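Local coordinates for protein glycerol dehydrogenase (PDB 6CSJ) that probably oxidises glycerol and related polyols with NAD as cofactor, and in this double mutant has acquired D-lactate dehydrogenase activity, at residues Ser9-Gly14 / Asn237-Gly242; Glu78-Glu83 / Tyr105-Pro110; Ile130-Glu133 / Phe137-Tyr140; Gly278-Leu283 / Val353-Val358. The protein carries 2 engineered substitutions. All blocks are in the same frame, centred on the assembly; numbering follows the deposited sequence.

Contact 1: residues Ser9-Gly14 / Asn237-Gly242; sequences SKFIQG and NTYLSG
Phe11 lays one face of its ring under the CB of Tyr239, which sits 3.8 Å from the Phe11 ring centroid and only 1° off the ring normal, a CH-pi contact over the centre. From there the Tyr239 ring leans over the root of the phenylalanine: its CD1 comes to 3.5 Å from Phe11 CB. The two rings are oblique rather than stacked, with planes at 44° and centroids 5.2 Å apart. Tyr239 CG lies anti to the backbone N (chi1 -168°), and this carries the ring outward along the strand to where its OH is hydrogen-bonded to Ser7 OG. Thr238 supplies the other neighbour, its methyl CG2 standing 3.9 Å from Phe11 CE2, while its OG1 turns back to bond Ile234 O in its own helix. Strand 10-14 is an outer strand of the six-stranded parallel sheet, and helix 228-248, with a wider pi-type turn at 237-240, belongs to the helical part of the chain, so the contact spans the two halves of an iron-containing alcohol dehydrogenase fold. Val150 and Met152 of the adjoining strand also touch Phe11. No hydrogen bond joins the two segments, so apolar and CH-pi packing of carbon surfaces holds them.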
# COMPACT_ATOMS: atom_id res chain seq x y z
N SER A 9 -11.27 -10.74 6.22
CA SER A 9 -11.92 -12.03 6.45
C SER A 9 -11.67 -12.97 5.27
O SER A 9 -11.55 -14.18 5.46
CB SER A 9 -13.41 -11.86 6.70
OG SER A 9 -13.96 -13.10 7.11
N LYS A 10 -11.61 -12.41 4.06
CA LYS A 10 -11.26 -13.17 2.86
C LYS A 10 -10.41 -12.30 1.94
O LYS A 10 -10.70 -11.12 1.76
CB LYS A 10 -12.50 -13.63 2.10
CG LYS A 10 -13.53 -14.40 2.92
CD LYS A 10 -14.50 -15.14 2.01
CE LYS A 10 -15.74 -15.61 2.76
NZ LYS A 10 -15.48 -16.50 3.93
N PHE A 11 -9.36 -12.90 1.36
CA PHE A 11 -8.58 -12.27 0.30
C PHE A 11 -8.70 -13.19 -0.92
O PHE A 11 -8.35 -14.37 -0.84
CB PHE A 11 -7.13 -12.03 0.73
CG PHE A 11 -6.22 -11.67 -0.41
CD1 PHE A 11 -5.55 -12.67 -1.09
CD2 PHE A 11 -6.04 -10.35 -0.83
CE1 PHE A 11 -4.73 -12.38 -2.18
CE2 PHE A 11 -5.20 -10.04 -1.87
CZ PHE A 11 -4.55 -11.05 -2.56
N ILE A 12 -9.17 -12.62 -2.03
CA ILE A 12 -9.63 -13.38 -3.20
C ILE A 12 -8.92 -12.83 -4.43
O ILE A 12 -8.98 -11.62 -4.70
CB ILE A 12 -11.15 -13.20 -3.35
CG1 ILE A 12 -11.89 -13.86 -2.18
CG2 ILE A 12 -11.67 -13.76 -4.68
CD1 ILE A 12 -13.17 -13.15 -1.83
N GLN A 13 -8.27 -13.71 -5.19
CA GLN A 13 -7.45 -13.27 -6.32
C GLN A 13 -7.58 -14.20 -7.52
O GLN A 13 -7.57 -15.42 -7.37
CB GLN A 13 -5.98 -13.18 -5.89
CG GLN A 13 -5.02 -12.72 -6.99
CD GLN A 13 -3.58 -12.66 -6.54
OE1 GLN A 13 -3.29 -12.28 -5.41
NE2 GLN A 13 -2.67 -13.03 -7.42
N GLY A 14 -7.67 -13.60 -8.70
CA GLY A 14 -7.79 -14.35 -9.94
C GLY A 14 -8.17 -13.44 -11.10
O GLY A 14 -8.61 -12.31 -10.89
N ASN A 237 2.46 -7.97 -3.10
CA ASN A 237 2.21 -6.53 -2.99
C ASN A 237 1.00 -6.18 -2.12
O ASN A 237 0.95 -5.08 -1.58
CB ASN A 237 1.99 -5.91 -4.38
CG ASN A 237 3.28 -5.78 -5.18
OD1 ASN A 237 4.33 -6.29 -4.78
ND2 ASN A 237 3.20 -5.10 -6.33
N THR A 238 0.04 -7.10 -1.99
CA THR A 238 -1.23 -6.80 -1.35
C THR A 238 -1.42 -7.57 -0.04
O THR A 238 -1.45 -6.97 1.03
CB THR A 238 -2.39 -7.07 -2.33
OG1 THR A 238 -2.10 -6.45 -3.59
CG2 THR A 238 -3.69 -6.48 -1.79
N TYR A 239 -1.56 -8.89 -0.11
CA TYR A 239 -1.82 -9.63 1.12
C TYR A 239 -0.57 -9.74 1.99
O TYR A 239 -0.58 -9.30 3.13
CB TYR A 239 -2.38 -11.02 0.84
CG TYR A 239 -2.92 -11.69 2.08
CD1 TYR A 239 -4.18 -11.37 2.56
CD2 TYR A 239 -2.18 -12.64 2.79
CE1 TYR A 239 -4.70 -11.93 3.71
CE2 TYR A 239 -2.72 -13.23 3.95
CZ TYR A 239 -3.98 -12.86 4.39
OH TYR A 239 -4.54 -13.40 5.52
N LEU A 240 0.50 -10.30 1.43
CA LEU A 240 1.72 -10.58 2.20
C LEU A 240 2.30 -9.31 2.82
O LEU A 240 2.60 -9.27 4.02
CB LEU A 240 2.80 -11.24 1.33
CG LEU A 240 2.49 -12.52 0.57
CD1 LEU A 240 3.73 -13.04 -0.14
CD2 LEU A 240 1.91 -13.57 1.51
N SER A 241 2.46 -8.28 1.99
CA SER A 241 2.96 -6.98 2.44
C SER A 241 1.96 -6.26 3.36
O SER A 241 2.38 -5.56 4.29
CB SER A 241 3.26 -6.09 1.23
OG SER A 241 3.75 -4.82 1.64
N GLY A 242 0.66 -6.40 3.09
CA GLY A 242 -0.39 -5.82 3.91
C GLY A 242 -0.43 -6.36 5.33
O GLY A 242 -0.41 -5.59 6.29

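Contact 2: residues Glu78-Glu83 / Tyr105-Pro110; sequences EMSKSE and YYNNIP
Asn107 reaches across to Ser80 and Lys81, starting from a CB that points at helix 70-82. Its CG lies 4.1 Å from Lys81 CG, the two side chains crossing at a slant. At the tip the amide splits its neighbours. ND2 comes to 3.4 Å from Ser80 CB and lies equally near that serine's hydroxyl, but its clear hydrogen bond is to Cys77 O, one turn earlier in the same helix. OD1 has Lys81 NZ at 3.8 Å, too far for a bond, and is buried here without a partner in the model. Lys81 runs alongside the amide, its CE and NZ both near Asn107 OD1. Asn108, with positive phi, forms a Schellman motif at the end of helix 94-106, the helical arm of the right-handed beta-alpha-beta crossover from strand 87-92 to strand 111-115 in this Rossmann-like sheet. An alanine in place of Asn107 would probably leave Cys77 O without this donor and open a gap beside Ser80 CB and Lys81 CG. Just past the turn, Ile109 sends CD1 to 4.0 Å from Ser80 OG, while Phe33 of strand 32-36 also touches Ser80.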
# COMPACT_ATOMS: atom_id res chain seq x y z
N GLU A 78 -25.34 8.56 3.22
CA GLU A 78 -26.77 8.91 3.11
C GLU A 78 -27.40 8.19 1.92
O GLU A 78 -28.41 7.51 2.08
CB GLU A 78 -26.99 10.43 3.03
CG GLU A 78 -26.81 11.14 4.38
CD GLU A 78 -27.96 10.91 5.36
OE1 GLU A 78 -29.13 10.81 4.92
OE2 GLU A 78 -27.71 10.85 6.59
N MET A 79 -26.77 8.29 0.75
CA MET A 79 -27.22 7.53 -0.42
C MET A 79 -27.35 6.04 -0.14
O MET A 79 -28.34 5.42 -0.53
CB MET A 79 -26.28 7.73 -1.60
CG MET A 79 -26.31 9.11 -2.21
SD MET A 79 -25.00 9.31 -3.42
CE MET A 79 -25.44 8.06 -4.61
N SER A 80 -26.35 5.48 0.54
CA SER A 80 -26.34 4.05 0.92
C SER A 80 -27.51 3.67 1.85
O SER A 80 -28.14 2.64 1.62
CB SER A 80 -25.00 3.67 1.57
OG SER A 80 -25.02 2.33 2.01
N LYS A 81 -27.76 4.47 2.89
CA LYS A 81 -28.94 4.27 3.77
C LYS A 81 -30.26 4.42 3.00
O LYS A 81 -31.17 3.61 3.15
CB LYS A 81 -28.96 5.24 4.96
CG LYS A 81 -27.91 4.98 6.04
CD LYS A 81 -28.33 5.61 7.37
CE LYS A 81 -27.15 5.89 8.29
NZ LYS A 81 -26.51 7.20 7.96
N SER A 82 -30.33 5.46 2.17
CA SER A 82 -31.47 5.74 1.29
C SER A 82 -31.81 4.58 0.33
O SER A 82 -32.99 4.27 0.12
CB SER A 82 -31.21 7.05 0.51
OG SER A 82 -32.07 7.18 -0.61
N GLU A 83 -30.79 3.92 -0.23
CA GLU A 83 -30.98 2.74 -1.09
C GLU A 83 -31.11 1.43 -0.30
O GLU A 83 -31.23 0.36 -0.90
CB GLU A 83 -29.83 2.62 -2.10
CG GLU A 83 -29.69 3.83 -3.02
CD GLU A 83 -28.36 3.86 -3.76
OE1 GLU A 83 -27.77 2.78 -3.97
OE2 GLU A 83 -27.91 4.95 -4.15
N TYR A 105 -17.81 1.50 7.89
CA TYR A 105 -17.64 1.82 9.31
C TYR A 105 -18.80 2.68 9.84
O TYR A 105 -19.45 2.29 10.82
CB TYR A 105 -16.29 2.53 9.54
CG TYR A 105 -16.11 3.08 10.93
CD1 TYR A 105 -16.23 2.25 12.06
CD2 TYR A 105 -15.82 4.43 11.13
CE1 TYR A 105 -16.08 2.76 13.34
CE2 TYR A 105 -15.67 4.95 12.41
CZ TYR A 105 -15.81 4.11 13.51
OH TYR A 105 -15.66 4.61 14.78
N TYR A 106 -19.07 3.81 9.19
CA TYR A 106 -20.15 4.72 9.63
C TYR A 106 -21.56 4.10 9.55
O TYR A 106 -22.32 4.22 10.51
CB TYR A 106 -20.08 6.08 8.89
CG TYR A 106 -18.87 6.93 9.27
CD1 TYR A 106 -18.68 7.37 10.58
CD2 TYR A 106 -17.91 7.29 8.32
CE1 TYR A 106 -17.57 8.13 10.94
CE2 TYR A 106 -16.80 8.05 8.67
CZ TYR A 106 -16.63 8.46 9.98
OH TYR A 106 -15.54 9.22 10.32
N ASN A 107 -21.89 3.42 8.45
CA ASN A 107 -23.19 2.72 8.31
C ASN A 107 -23.21 1.34 8.97
O ASN A 107 -24.26 0.69 8.95
CB ASN A 107 -23.59 2.59 6.83
CG ASN A 107 -23.95 3.91 6.18
OD1 ASN A 107 -23.70 4.97 6.73
ND2 ASN A 107 -24.53 3.83 4.98
N ASN A 108 -22.10 0.88 9.54
CA ASN A 108 -22.01 -0.43 10.20
C ASN A 108 -22.42 -1.59 9.29
O ASN A 108 -23.21 -2.46 9.66
CB ASN A 108 -22.80 -0.44 11.51
CG ASN A 108 -22.50 -1.65 12.37
OD1 ASN A 108 -21.33 -1.99 12.60
ND2 ASN A 108 -23.55 -2.33 12.82
N ILE A 109 -21.87 -1.60 8.08
CA ILE A 109 -22.10 -2.69 7.11
C ILE A 109 -20.75 -3.26 6.62
O ILE A 109 -19.75 -2.52 6.60
CB ILE A 109 -22.97 -2.22 5.91
CG1 ILE A 109 -22.36 -1.00 5.21
CG2 ILE A 109 -24.40 -1.93 6.39
CD1 ILE A 109 -23.11 -0.58 3.96
N PRO A 110 -20.72 -4.55 6.24
CA PRO A 110 -19.46 -5.14 5.74
C PRO A 110 -18.97 -4.47 4.45
O PRO A 110 -19.75 -3.82 3.75
CB PRO A 110 -19.81 -6.61 5.51
CG PRO A 110 -21.31 -6.66 5.45
CD PRO A 110 -21.79 -5.56 6.33

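Contact 3: residues Ile130-Glu133 / Phe137-Tyr140; sequences IYKE and FEEY
Ile130 O takes two backbone donors at once, Glu138 N at 2.9 Å and Glu139 N at 3.1 Å, the signature of a classic beta bulge in the hairpin of strands 127-131 and 137-142. Both N-H groups approach from outside the plane of the carbonyl, and the second is the more tilted. The return bond, Ile130 N to Glu139 O at 2.9 Å, is nearly straight at the acceptor, with a C=O...N angle of 172°. Glu138 takes the first bulge position, with phi -107° and psi -64°, and its CB faces the gripped oxygen, 3.5 Å from Ile130 O. Its extended chain, with CG anti to the backbone N, runs on past Ile130 CG2. Ile130 and Glu139 share a face of the sheet, where Ile130 CB meets Glu139 CG at 4.0 Å. At the next pair, Tyr131 with Phe137, Tyr131 CD2 rests against Phe137 CA at 3.8 Å. Farther out, Lys70 of helix 70-82 forms a salt bridge with Glu139 OE2 and also touches Ile130, and Lys95 makes a cation-pi contact with Tyr131. Within the second strand, Phe137 CE1 stands 3.6 Å above the plane of the Tyr140 ring, over its centre.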
# COMPACT_ATOMS: atom_id res chain seq x y z
N ILE A 130 -8.01 10.22 5.30
CA ILE A 130 -9.01 11.25 5.01
C ILE A 130 -8.33 12.55 4.63
O ILE A 130 -7.37 12.97 5.28
CB ILE A 130 -9.93 11.50 6.23
CG1 ILE A 130 -10.49 10.18 6.82
CG2 ILE A 130 -11.02 12.51 5.89
CD1 ILE A 130 -11.42 9.42 5.91
N TYR A 131 -8.83 13.19 3.58
CA TYR A 131 -8.33 14.48 3.09
C TYR A 131 -9.42 15.54 3.19
O TYR A 131 -10.61 15.21 3.21
CB TYR A 131 -7.89 14.35 1.64
CG TYR A 131 -6.76 13.36 1.44
CD1 TYR A 131 -7.02 11.98 1.39
CD2 TYR A 131 -5.44 13.79 1.35
CE1 TYR A 131 -5.99 11.07 1.23
CE2 TYR A 131 -4.40 12.88 1.19
CZ TYR A 131 -4.68 11.54 1.14
OH TYR A 131 -3.66 10.65 0.98
N LYS A 132 -9.02 16.80 3.26
CA LYS A 132 -9.94 17.92 3.05
C LYS A 132 -10.36 17.91 1.58
O LYS A 132 -9.69 17.31 0.74
CB LYS A 132 -9.27 19.25 3.38
CG LYS A 132 -8.93 19.47 4.84
CD LYS A 132 -8.26 20.82 5.06
CE LYS A 132 -8.63 21.47 6.43
NZ LYS A 132 -8.40 20.63 7.65
N GLU A 133 -11.44 18.62 1.26
CA GLU A 133 -11.96 18.68 -0.11
C GLU A 133 -10.97 19.28 -1.10
O GLU A 133 -10.99 18.93 -2.28
CB GLU A 133 -13.28 19.45 -0.18
CG GLU A 133 -14.41 18.82 0.63
CD GLU A 133 -15.66 19.67 0.64
OE1 GLU A 133 -15.66 20.73 1.30
OE2 GLU A 133 -16.66 19.26 0.00
N PHE A 137 -4.03 16.68 3.44
CA PHE A 137 -4.22 15.65 4.46
C PHE A 137 -5.02 16.17 5.64
O PHE A 137 -4.70 17.23 6.15
CB PHE A 137 -2.85 15.10 4.93
CG PHE A 137 -2.94 14.22 6.15
CD1 PHE A 137 -3.28 12.86 6.04
CD2 PHE A 137 -2.71 14.74 7.43
CE1 PHE A 137 -3.37 12.06 7.16
CE2 PHE A 137 -2.82 13.94 8.55
CZ PHE A 137 -3.13 12.60 8.42
N GLU A 138 -6.05 15.43 6.06
CA GLU A 138 -6.81 15.81 7.26
C GLU A 138 -6.48 14.87 8.41
O GLU A 138 -5.94 15.31 9.41
CB GLU A 138 -8.32 15.87 7.02
CG GLU A 138 -9.11 16.33 8.22
CD GLU A 138 -10.60 16.44 7.97
OE1 GLU A 138 -11.15 16.28 6.83
OE2 GLU A 138 -11.27 16.69 8.98
N GLU A 139 -6.82 13.59 8.29
CA GLU A 139 -6.56 12.64 9.39
C GLU A 139 -6.44 11.17 8.98
O GLU A 139 -6.88 10.77 7.90
CB GLU A 139 -7.62 12.77 10.47
CG GLU A 139 -9.06 12.54 10.00
CD GLU A 139 -10.03 12.19 11.09
OE1 GLU A 139 -9.62 11.52 12.02
OE2 GLU A 139 -11.23 12.56 11.04
N TYR A 140 -5.84 10.38 9.87
CA TYR A 140 -5.84 8.92 9.78
C TYR A 140 -7.04 8.38 10.54
O TYR A 140 -7.09 8.50 11.75
CB TYR A 140 -4.54 8.33 10.35
CG TYR A 140 -3.31 8.65 9.54
CD1 TYR A 140 -3.21 8.26 8.21
CD2 TYR A 140 -2.23 9.36 10.10
CE1 TYR A 140 -2.09 8.56 7.44
CE2 TYR A 140 -1.11 9.67 9.34
CZ TYR A 140 -1.05 9.26 8.01
OH TYR A 140 0.04 9.54 7.23

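Contact 4: residues Gly278-Leu283 / Val353-Val358; sequences GTLAQL and VTADSV
The helix segments 278-283 and 353-358 cross steeply, at 105° between their N-to-C directions and 8.5 Å between axes, with the CA atoms of Ala281 and Ala355 only 5.0 Å apart. Two alanines make that approach possible. Ala355 sets its CB directly on the opposing backbone, 3.7 Å from Ala281 CA, and the two methyls meet beside it, Ala281 CB lying 4.0 Å from Ala355 CB. Leu280 closes one flank. With CG anti to the backbone N (chi1 -180°), its side chain extends to the second helix, where Leu280 CG lies 3.9 Å from Ala355 CB. The CD2 branch comes within 3.4 Å of Ala355 O, while CD1 turns to Val358, whose CG1 it approaches at 4.5 Å. Ile293 and Val297 of helix 290-303 touch the same leucine, and Phe277 and Ile284 pack on Ala355. A serine in place of Leu280 would probably open a gap beside Ala355 and take away the branched carbons that reach Val358. Hydrogen bonds are absent between the two segments. The side chains that meet are all apolar, though one methyl lies against a backbone carbonyl, so this buried crossing within the helical half depends on close fit rather than on polar pairing.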
# COMPACT_ATOMS: atom_id res chain seq x y z
N GLY A 278 13.63 4.72 0.92
CA GLY A 278 13.56 4.66 2.38
C GLY A 278 14.05 3.34 2.96
O GLY A 278 14.62 3.30 4.05
N THR A 279 13.82 2.25 2.24
CA THR A 279 14.31 0.94 2.64
C THR A 279 15.84 0.91 2.61
O THR A 279 16.47 0.40 3.54
CB THR A 279 13.74 -0.17 1.76
OG1 THR A 279 12.31 -0.11 1.79
CG2 THR A 279 14.21 -1.55 2.22
N LEU A 280 16.43 1.48 1.55
CA LEU A 280 17.88 1.54 1.43
C LEU A 280 18.45 2.36 2.60
O LEU A 280 19.41 1.93 3.23
CB LEU A 280 18.30 2.14 0.08
CG LEU A 280 19.80 2.28 -0.19
CD1 LEU A 280 20.49 0.92 -0.04
CD2 LEU A 280 20.05 2.87 -1.57
N ALA A 281 17.84 3.50 2.89
CA ALA A 281 18.21 4.33 4.03
C ALA A 281 18.08 3.57 5.36
O ALA A 281 18.96 3.70 6.21
CB ALA A 281 17.38 5.61 4.06
N GLN A 282 17.02 2.78 5.53
CA GLN A 282 16.92 1.95 6.75
C GLN A 282 18.09 0.98 6.85
O GLN A 282 18.65 0.82 7.93
CB GLN A 282 15.60 1.18 6.86
CG GLN A 282 15.54 0.41 8.19
CD GLN A 282 14.23 -0.27 8.48
OE1 GLN A 282 13.17 0.31 8.29
NE2 GLN A 282 14.31 -1.51 8.98
N LEU A 283 18.47 0.37 5.74
CA LEU A 283 19.57 -0.60 5.75
C LEU A 283 20.92 0.02 6.14
O LEU A 283 21.72 -0.61 6.83
CB LEU A 283 19.67 -1.34 4.40
CG LEU A 283 18.46 -2.20 4.00
CD1 LEU A 283 18.68 -2.78 2.61
CD2 LEU A 283 18.20 -3.30 4.99
N VAL A 353 21.73 10.49 3.33
CA VAL A 353 22.78 10.97 2.41
C VAL A 353 23.70 9.81 2.01
O VAL A 353 24.12 9.72 0.85
CB VAL A 353 23.57 12.15 3.02
CG1 VAL A 353 24.77 12.53 2.14
CG2 VAL A 353 22.65 13.34 3.20
N THR A 354 23.98 8.92 2.96
CA THR A 354 24.82 7.75 2.69
C THR A 354 24.09 6.72 1.81
O THR A 354 24.72 6.09 0.95
CB THR A 354 25.36 7.14 4.00
OG1 THR A 354 26.08 8.15 4.73
CG2 THR A 354 26.29 5.95 3.72
N ALA A 355 22.78 6.58 1.99
CA ALA A 355 21.98 5.75 1.08
C ALA A 355 22.09 6.25 -0.36
O ALA A 355 22.28 5.45 -1.29
CB ALA A 355 20.52 5.71 1.53
N ASP A 356 21.98 7.56 -0.52
CA ASP A 356 22.20 8.22 -1.81
C ASP A 356 23.60 7.95 -2.37
O ASP A 356 23.74 7.64 -3.55
CB ASP A 356 21.90 9.73 -1.72
CG ASP A 356 22.19 10.46 -3.01
OD1 ASP A 356 21.35 10.41 -3.94
OD2 ASP A 356 23.26 11.08 -3.10
N SER A 357 24.64 8.04 -1.52
CA SER A 357 26.02 7.73 -1.95
C SER A 357 26.18 6.26 -2.35
O SER A 357 26.82 5.97 -3.35
CB SER A 357 27.05 8.08 -0.86
OG SER A 357 26.92 9.42 -0.40
N VAL A 358 25.60 5.34 -1.56
CA VAL A 358 25.64 3.89 -1.87
C VAL A 358 24.94 3.59 -3.20
O VAL A 358 25.45 2.82 -4.02
CB VAL A 358 25.03 3.04 -0.71
CG1 VAL A 358 24.76 1.61 -1.14
CG2 VAL A 358 25.97 3.04 0.49

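In the fold
Contacts 2 and 3 belong to the alpha/beta half, which in this family probably binds the nucleotide, contact 4 to the helical half, and contact 1 bridges the two. Contacts 2 and 4 mark the extremes, with centres about 45 Å apart. Contact 1 lies between them, about 25 Å from contact 2 and 29 Å from contact 4, centre to centre. Contacts 2 and 3 come within about 6 Å at their nearest atoms and share Lys70, which bonds the hydroxyl of Tyr106 and pairs with Glu139. As in other iron-containing alcohol dehydrogenases, the active site probably lies in the cleft between the halves, so contact 1 joins the parts that flank it.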